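Local atomic coordinates of phenylacetaldehyde dehydrogenase (Burkholderia cenocepacia, PDB entry 4O5H), a protein that probably oxidises phenylacetaldehyde to phenylacetate with NAD+ as electron acceptor, as a member of the aldehyde dehydrogenase family. Residues A180-N185 with A192-P197; G481-K484 with G489-L492. All blocks are in the same frame, centred on the assembly; numbering follows the deposited sequence.

Interaction 1 of 2, residues A180-N185 with A192-P197; sequences AIIPWN and AWKIAP
Lys-194 lays the aliphatic part of its side chain over Ala-180 CB and the CG2 methyl of Ile-182. The two segments belong to a beta-alpha-beta unit of the Rossmann-like, NAD-binding part of the aldehyde dehydrogenase fold: strand 166-181 ends at Ile-181, a loop follows, and helix 187-201 returns across the sheet before strand 204-208. No hydrogen bond links the segments, and the contact rests on carbon packing. At the base of the side chain, Lys-194 CB lies 3.7 Å from Ala-180 CB. Farther out, Lys-194 CG lies 3.6 Å from Ile-182 CG2. The two side chains run past each other in opposite directions, and Ile-182 CG2 meets both CG and CE of the lysine. Bends at chi2 (-65°) and chi4 carry the chain across the end of the strand. Leu-207 of the adjacent strand 204-208 touches Ala-180 and Ile-182 as well as Ile-195, while Ala-258 adds to the packing against Lys-194. The buried ammonium group is satisfied beyond the two segments by a salt bridge to Glu-491 and a hydrogen bond to Thr-260. Just before it, Lys-194 CE passes 4.1 Å from the carbonyl oxygen Ile-181 O.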
ATOM      1  N   ALA A 180     -14.294   4.730  -2.962  1.00 10.52           N
ATOM      2  CA  ALA A 180     -13.551   5.980  -3.141  1.00 10.77           C
ATOM      3  C   ALA A 180     -14.221   7.107  -2.366  1.00 11.49           C
ATOM      4  O   ALA A 180     -15.423   7.367  -2.553  1.00 11.36           O
ATOM      5  CB  ALA A 180     -13.496   6.342  -4.612  1.00 10.61           C
ATOM      6  N   ILE A 181     -13.452   7.755  -1.496  1.00 12.03           N
ATOM      7  CA  ILE A 181     -13.953   8.806  -0.630  1.00 12.55           C
ATOM      8  C   ILE A 181     -13.110  10.002  -0.944  1.00 13.30           C
ATOM      9  O   ILE A 181     -11.886   9.968  -0.837  1.00 13.02           O
ATOM     10  CB  ILE A 181     -13.787   8.451   0.856  1.00 12.47           C
ATOM     11  CG1 ILE A 181     -14.675   7.252   1.192  1.00 12.36           C
ATOM     12  CG2 ILE A 181     -14.132   9.657   1.757  1.00 12.15           C
ATOM     13  CD1 ILE A 181     -14.412   6.668   2.566  1.00 12.50           C
ATOM     14  N   ILE A 182     -13.770  11.091  -1.296  1.00 14.48           N
ATOM     15  CA  ILE A 182     -13.054  12.265  -1.714  1.00 15.06           C
ATOM     16  C   ILE A 182     -13.443  13.556  -1.016  1.00 14.41           C
ATOM     17  O   ILE A 182     -14.549  13.698  -0.475  1.00 14.00           O
ATOM     18  CB  ILE A 182     -13.197  12.451  -3.207  1.00 16.75           C
ATOM     19  CG1 ILE A 182     -14.632  12.523  -3.598  1.00 17.06           C
ATOM     20  CG2 ILE A 182     -12.477  11.320  -3.951  1.00 17.80           C
ATOM     21  CD1 ILE A 182     -14.741  13.026  -4.994  1.00 18.10           C
ATOM     22  N   PRO A 183     -12.496  14.497  -0.994  1.00 13.82           N
ATOM     23  CA  PRO A 183     -12.705  15.751  -0.293  1.00 13.81           C
ATOM     24  C   PRO A 183     -13.452  16.758  -1.153  1.00 12.93           C
ATOM     25  O   PRO A 183     -13.830  16.477  -2.281  1.00 12.80           O
ATOM     26  CB  PRO A 183     -11.274  16.200   0.025  1.00 13.98           C
ATOM     27  CG  PRO A 183     -10.518  15.748  -1.135  1.00 14.09           C
ATOM     28  CD  PRO A 183     -11.194  14.486  -1.642  1.00 14.32           C
ATOM     29  N   TRP A 184     -13.675  17.922  -0.578  1.00 12.68           N
ATOM     30  CA  TRP A 184     -14.516  18.936  -1.144  1.00 12.47           C
ATOM     31  C   TRP A 184     -13.774  19.991  -1.923  1.00 12.25           C
ATOM     32  O   TRP A 184     -14.410  20.876  -2.509  1.00 12.01           O
ATOM     33  CB  TRP A 184     -15.321  19.616  -0.024  1.00 12.80           C
ATOM     34  CG  TRP A 184     -14.487  19.981   1.191  1.00 12.95           C
ATOM     35  CD1 TRP A 184     -14.421  19.282   2.364  1.00 13.04           C
ATOM     36  CD2 TRP A 184     -13.618  21.108   1.347  1.00 12.93           C
ATOM     37  NE1 TRP A 184     -13.569  19.913   3.243  1.00 13.02           N
ATOM     38  CE2 TRP A 184     -13.087  21.050   2.654  1.00 12.90           C
ATOM     39  CE3 TRP A 184     -13.276  22.175   0.539  1.00 12.99           C
ATOM     40  CZ2 TRP A 184     -12.181  21.971   3.123  1.00 13.26           C
ATOM     41  CZ3 TRP A 184     -12.369  23.124   1.022  1.00 13.25           C
ATOM     42  CH2 TRP A 184     -11.855  23.034   2.307  1.00 13.26           C
ATOM     43  N   ASN A 185     -12.437  19.934  -1.955  1.00 11.87           N
ATOM     44  CA  ASN A 185     -11.659  21.075  -2.489  1.00 11.92           C
ATOM     45  C   ASN A 185     -11.540  21.091  -4.027  1.00 11.49           C
ATOM     46  O   ASN A 185     -11.398  22.155  -4.608  1.00 11.21           O
ATOM     47  CB  ASN A 185     -10.278  21.222  -1.822  1.00 12.04           C
ATOM     48  CG  ASN A 185      -9.372  20.004  -1.997  1.00 12.41           C
ATOM     49  OD1 ASN A 185      -9.846  18.862  -2.102  1.00 12.93           O
ATOM     50  ND2 ASN A 185      -8.077  20.232  -1.969  1.00 11.91           N
ATOM     51  N   ALA A 192     -12.725  12.151 -10.684  1.00 10.59           N
ATOM     52  CA  ALA A 192     -12.094  11.608 -11.883  1.00 10.89           C
ATOM     53  C   ALA A 192     -10.817  10.846 -11.546  1.00 11.10           C
ATOM     54  O   ALA A 192     -10.586   9.742 -12.067  1.00 10.36           O
ATOM     55  CB  ALA A 192     -11.805  12.706 -12.877  1.00 10.99           C
ATOM     56  N   TRP A 193      -9.987  11.421 -10.683  1.00 11.90           N
ATOM     57  CA  TRP A 193      -8.756  10.743 -10.310  1.00 12.87           C
ATOM     58  C   TRP A 193      -9.008   9.356  -9.708  1.00 12.81           C
ATOM     59  O   TRP A 193      -8.214   8.467  -9.921  1.00 12.81           O
ATOM     60  CB  TRP A 193      -7.982  11.539  -9.303  1.00 13.43           C
ATOM     61  CG  TRP A 193      -7.333  12.717  -9.852  1.00 15.13           C
ATOM     62  CD1 TRP A 193      -7.432  13.226 -11.102  1.00 15.48           C
ATOM     63  CD2 TRP A 193      -6.498  13.586  -9.137  1.00 17.88           C
ATOM     64  NE1 TRP A 193      -6.703  14.366 -11.207  1.00 16.14           N
ATOM     65  CE2 TRP A 193      -6.095  14.596 -10.013  1.00 17.97           C
ATOM     66  CE3 TRP A 193      -5.966  13.555  -7.839  1.00 21.29           C
ATOM     67  CZ2 TRP A 193      -5.219  15.608  -9.632  1.00 20.97           C
ATOM     68  CZ3 TRP A 193      -5.083  14.549  -7.451  1.00 23.21           C
ATOM     69  CH2 TRP A 193      -4.737  15.581  -8.350  1.00 23.12           C
ATOM     70  N   LYS A 194     -10.085   9.176  -8.974  1.00 12.54           N
ATOM     71  CA  LYS A 194     -10.368   7.871  -8.351  1.00 13.22           C
ATOM     72  C   LYS A 194     -11.085   6.949  -9.304  1.00 12.50           C
ATOM     73  O   LYS A 194     -10.885   5.747  -9.280  1.00 13.24           O
ATOM     74  CB  LYS A 194     -11.279   8.005  -7.138  1.00 14.14           C
ATOM     75  CG  LYS A 194     -10.837   8.961  -6.055  1.00 15.72           C
ATOM     76  CD  LYS A 194      -9.590   8.544  -5.371  1.00 16.73           C
ATOM     77  CE  LYS A 194      -9.479   9.217  -4.008  1.00 16.80           C
ATOM     78  NZ  LYS A 194      -8.042   9.446  -3.718  1.00 17.07           N
ATOM     79  N   ILE A 195     -12.009   7.477 -10.075  1.00 11.82           N
ATOM     80  CA  ILE A 195     -12.857   6.618 -10.918  1.00 11.45           C
ATOM     81  C   ILE A 195     -12.103   6.159 -12.182  1.00 10.91           C
ATOM     82  O   ILE A 195     -12.232   5.020 -12.582  1.00  9.96           O
ATOM     83  CB  ILE A 195     -14.157   7.365 -11.318  1.00 11.69           C
ATOM     84  CG1 ILE A 195     -15.029   7.592 -10.083  1.00 11.72           C
ATOM     85  CG2 ILE A 195     -14.950   6.597 -12.377  1.00 12.05           C
ATOM     86  CD1 ILE A 195     -16.197   8.530 -10.354  1.00 11.96           C
ATOM     87  N   ALA A 196     -11.333   7.066 -12.810  1.00 10.41           N
ATOM     88  CA  ALA A 196     -10.769   6.752 -14.125  1.00 10.49           C
ATOM     89  C   ALA A 196      -9.845   5.517 -14.117  1.00 10.67           C
ATOM     90  O   ALA A 196      -9.993   4.639 -14.945  1.00 10.30           O
ATOM     91  CB  ALA A 196     -10.113   7.946 -14.770  1.00 10.55           C
ATOM     92  N   PRO A 197      -8.943   5.416 -13.142  1.00 10.79           N
ATOM     93  CA  PRO A 197      -8.069   4.252 -13.149  1.00 10.98           C
ATOM     94  C   PRO A 197      -8.820   2.975 -12.862  1.00 11.18           C
ATOM     95  O   PRO A 197      -8.428   1.908 -13.342  1.00 11.26           O
ATOM     96  CB  PRO A 197      -7.059   4.529 -12.031  1.00 11.14           C
ATOM     97  CG  PRO A 197      -7.227   5.943 -11.639  1.00 11.08           C
ATOM     98  CD  PRO A 197      -8.554   6.421 -12.153  1.00 10.95           C
TER

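Interaction 2 of 2, residues G481-K484 with G489-L492; sequences GGMK and GREL
The Arg-490 guanidinium lies with one face over the peptide group joining Gly-481 to Gly-482: Gly-481 O stands 3.7 Å above the plane, over its centre, and Gly-481 C approaches NH1 on that face. At the edge, Arg-490 NH1 donates to Gly-482 O over 2.9 Å. This acceptor is tilted 20° from the guanidinium plane, and the donor stands above the plane of the carbonyl. NH1 also bonds to Gly-489 O, which lies nearly in the guanidinium plane, and the two carbonyl groups together should limit rotation of the arginine head. The chain reaches this position by bending at chi2 (-64°), which brings Arg-490 CD to 3.6 Å from Gly-481 N. The segments flank the short strand 487-488, which pairs antiparallel with strand 279-283 in the mixed sheet of the aldehyde dehydrogenase fold. The arginine ties together the loops at the strand's ends, the second leading into helix 493-499. A water provides another link, its oxygen accepting from Gly-482 N at 2.9 Å and lying 2.7 Å from Gly-489 O. Close approach of the arginine and Gly-489 O to Gly-481 leaves no room for a side chain there. Through NH2 the arginine reaches the second subunit, forming a salt bridge to Glu-502 and a hydrogen bond to Ser-503 O there. Met-483, its CG 4.3 Å from Arg-490 NH2, also packs on that Glu-502.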
ATOM      1  N   GLY A 481       1.551  11.841  -4.765  1.00 11.91           N
ATOM      2  CA  GLY A 481       1.152  11.261  -3.490  1.00 11.34           C
ATOM      3  C   GLY A 481       2.154  11.513  -2.421  1.00 11.15           C
ATOM      4  O   GLY A 481       3.156  12.143  -2.654  1.00 11.92           O
ATOM      5  N   GLY A 482       1.888  11.005  -1.229  1.00 10.97           N
ATOM      6  CA  GLY A 482       2.639  11.374  -0.053  1.00 11.10           C
ATOM      7  C   GLY A 482       3.752  10.434   0.395  1.00 11.37           C
ATOM      8  O   GLY A 482       3.710   9.200   0.149  1.00 10.77           O
ATOM      9  N   MET A 483       4.704  11.055   1.091  1.00 11.60           N
ATOM     10  CA  MET A 483       5.635  10.411   1.998  1.00 12.40           C
ATOM     11  C   MET A 483       5.245  10.759   3.448  1.00 12.10           C
ATOM     12  O   MET A 483       4.438  11.657   3.694  1.00 11.26           O
ATOM     13  CB  MET A 483       7.060  10.951   1.765  1.00 13.24           C
ATOM     14  CG  MET A 483       7.551  10.736   0.347  1.00 13.90           C
ATOM     15  SD  MET A 483       9.312  11.033   0.271  1.00 16.30           S
ATOM     16  CE  MET A 483       9.556  10.750  -1.497  1.00 15.33           C
ATOM     17  N   LYS A 484       5.844  10.035   4.388  1.00 12.39           N
ATOM     18  CA  LYS A 484       5.702  10.322   5.829  1.00 13.12           C
ATOM     19  C   LYS A 484       4.206  10.325   6.238  1.00 13.18           C
ATOM     20  O   LYS A 484       3.438   9.417   5.824  1.00 12.38           O
ATOM     21  CB  LYS A 484       6.456  11.608   6.170  1.00 13.48           C
ATOM     22  CG  LYS A 484       7.960  11.515   5.908  1.00 14.13           C
ATOM     23  CD  LYS A 484       8.696  12.882   5.890  1.00 14.58           C
ATOM     24  CE  LYS A 484       8.487  13.699   7.151  1.00 14.98           C
ATOM     25  NZ  LYS A 484       9.304  14.956   7.111  1.00 15.58           N
ATOM     26  N   GLY A 489       0.831   5.441  -1.414  1.00 11.39           N
ATOM     27  CA  GLY A 489       0.111   5.234  -2.667  1.00 11.54           C
ATOM     28  C   GLY A 489       0.244   6.457  -3.544  1.00 11.72           C
ATOM     29  O   GLY A 489       0.596   7.525  -3.070  1.00 12.09           O
ATOM     30  N   ARG A 490      -0.055   6.283  -4.823  1.00 12.45           N
ATOM     31  CA  ARG A 490       0.072   7.329  -5.830  1.00 12.61           C
ATOM     32  C   ARG A 490      -1.179   7.455  -6.689  1.00 13.44           C
ATOM     33  O   ARG A 490      -1.879   6.444  -6.979  1.00 13.04           O
ATOM     34  CB  ARG A 490       1.275   7.076  -6.696  1.00 12.55           C
ATOM     35  CG  ARG A 490       2.611   7.156  -5.977  1.00 12.54           C
ATOM     36  CD  ARG A 490       2.910   8.562  -5.436  1.00 12.59           C
ATOM     37  NE  ARG A 490       4.186   8.696  -4.732  1.00 12.43           N
ATOM     38  CZ  ARG A 490       4.362   8.615  -3.403  1.00 13.21           C
ATOM     39  NH1 ARG A 490       3.352   8.392  -2.566  1.00 13.24           N
ATOM     40  NH2 ARG A 490       5.570   8.758  -2.891  1.00 13.15           N
ATOM     41  N   GLU A 491      -1.522   8.708  -7.008  1.00 13.57           N
ATOM     42  CA  GLU A 491      -2.541   9.020  -7.989  1.00 14.43           C
ATOM     43  C   GLU A 491      -1.850   9.294  -9.297  1.00 12.99           C
ATOM     44  O   GLU A 491      -0.719   9.723  -9.297  1.00 12.08           O
ATOM     45  CB  GLU A 491      -3.286  10.294  -7.605  1.00 16.31           C
ATOM     46  CG  GLU A 491      -4.026  10.288  -6.257  1.00 18.77           C
ATOM     47  CD  GLU A 491      -5.415   9.697  -6.318  1.00 20.43           C
ATOM     48  OE1 GLU A 491      -5.648   8.782  -7.155  1.00 23.88           O
ATOM     49  OE2 GLU A 491      -6.263  10.129  -5.492  1.00 22.32           O
ATOM     50  N   LEU A 492      -2.565   9.093 -10.409  1.00 12.36           N
ATOM     51  CA  LEU A 492      -2.125   9.474 -11.767  1.00 11.89           C
ATOM     52  C   LEU A 492      -0.963   8.655 -12.303  1.00 11.10           C
ATOM     53  O   LEU A 492      -0.316   7.895 -11.600  1.00  9.67           O
ATOM     54  CB  LEU A 492      -1.832  10.971 -11.841  1.00 12.24           C
ATOM     55  CG  LEU A 492      -2.979  11.890 -11.397  1.00 12.87           C
ATOM     56  CD1 LEU A 492      -2.542  13.350 -11.466  1.00 13.90           C
ATOM     57  CD2 LEU A 492      -4.173  11.695 -12.309  1.00 13.48           C
TER
HETATM   58  O   HOH W   1      -0.321   9.154  -1.094  1.00 12.00           O

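Overall arrangement
Interaction 1 and interaction 2 have centres about 14 Å apart and meet through the salt bridge between Lys-194 NZ and Glu-491 OE2, 2.6 Å long. The lysine that packs on the end of strand 166-181 thus pairs with the residue next to Arg-490, connecting the beta-alpha-beta unit to a loop at the subunit interface. Packing supplements the charge pair: Trp-193 CD1 lies 3.8 Å from Leu-492 CD2. Only interaction 2 touches the second subunit. The bound sodium ion is about 13 Å from the side chain of Ile-182, so interaction 1 does not take part in its site. A bound 1,2-ethanediol, probably from the crystallisation liquor, lies about 4 Å from the side chain of Ile-181.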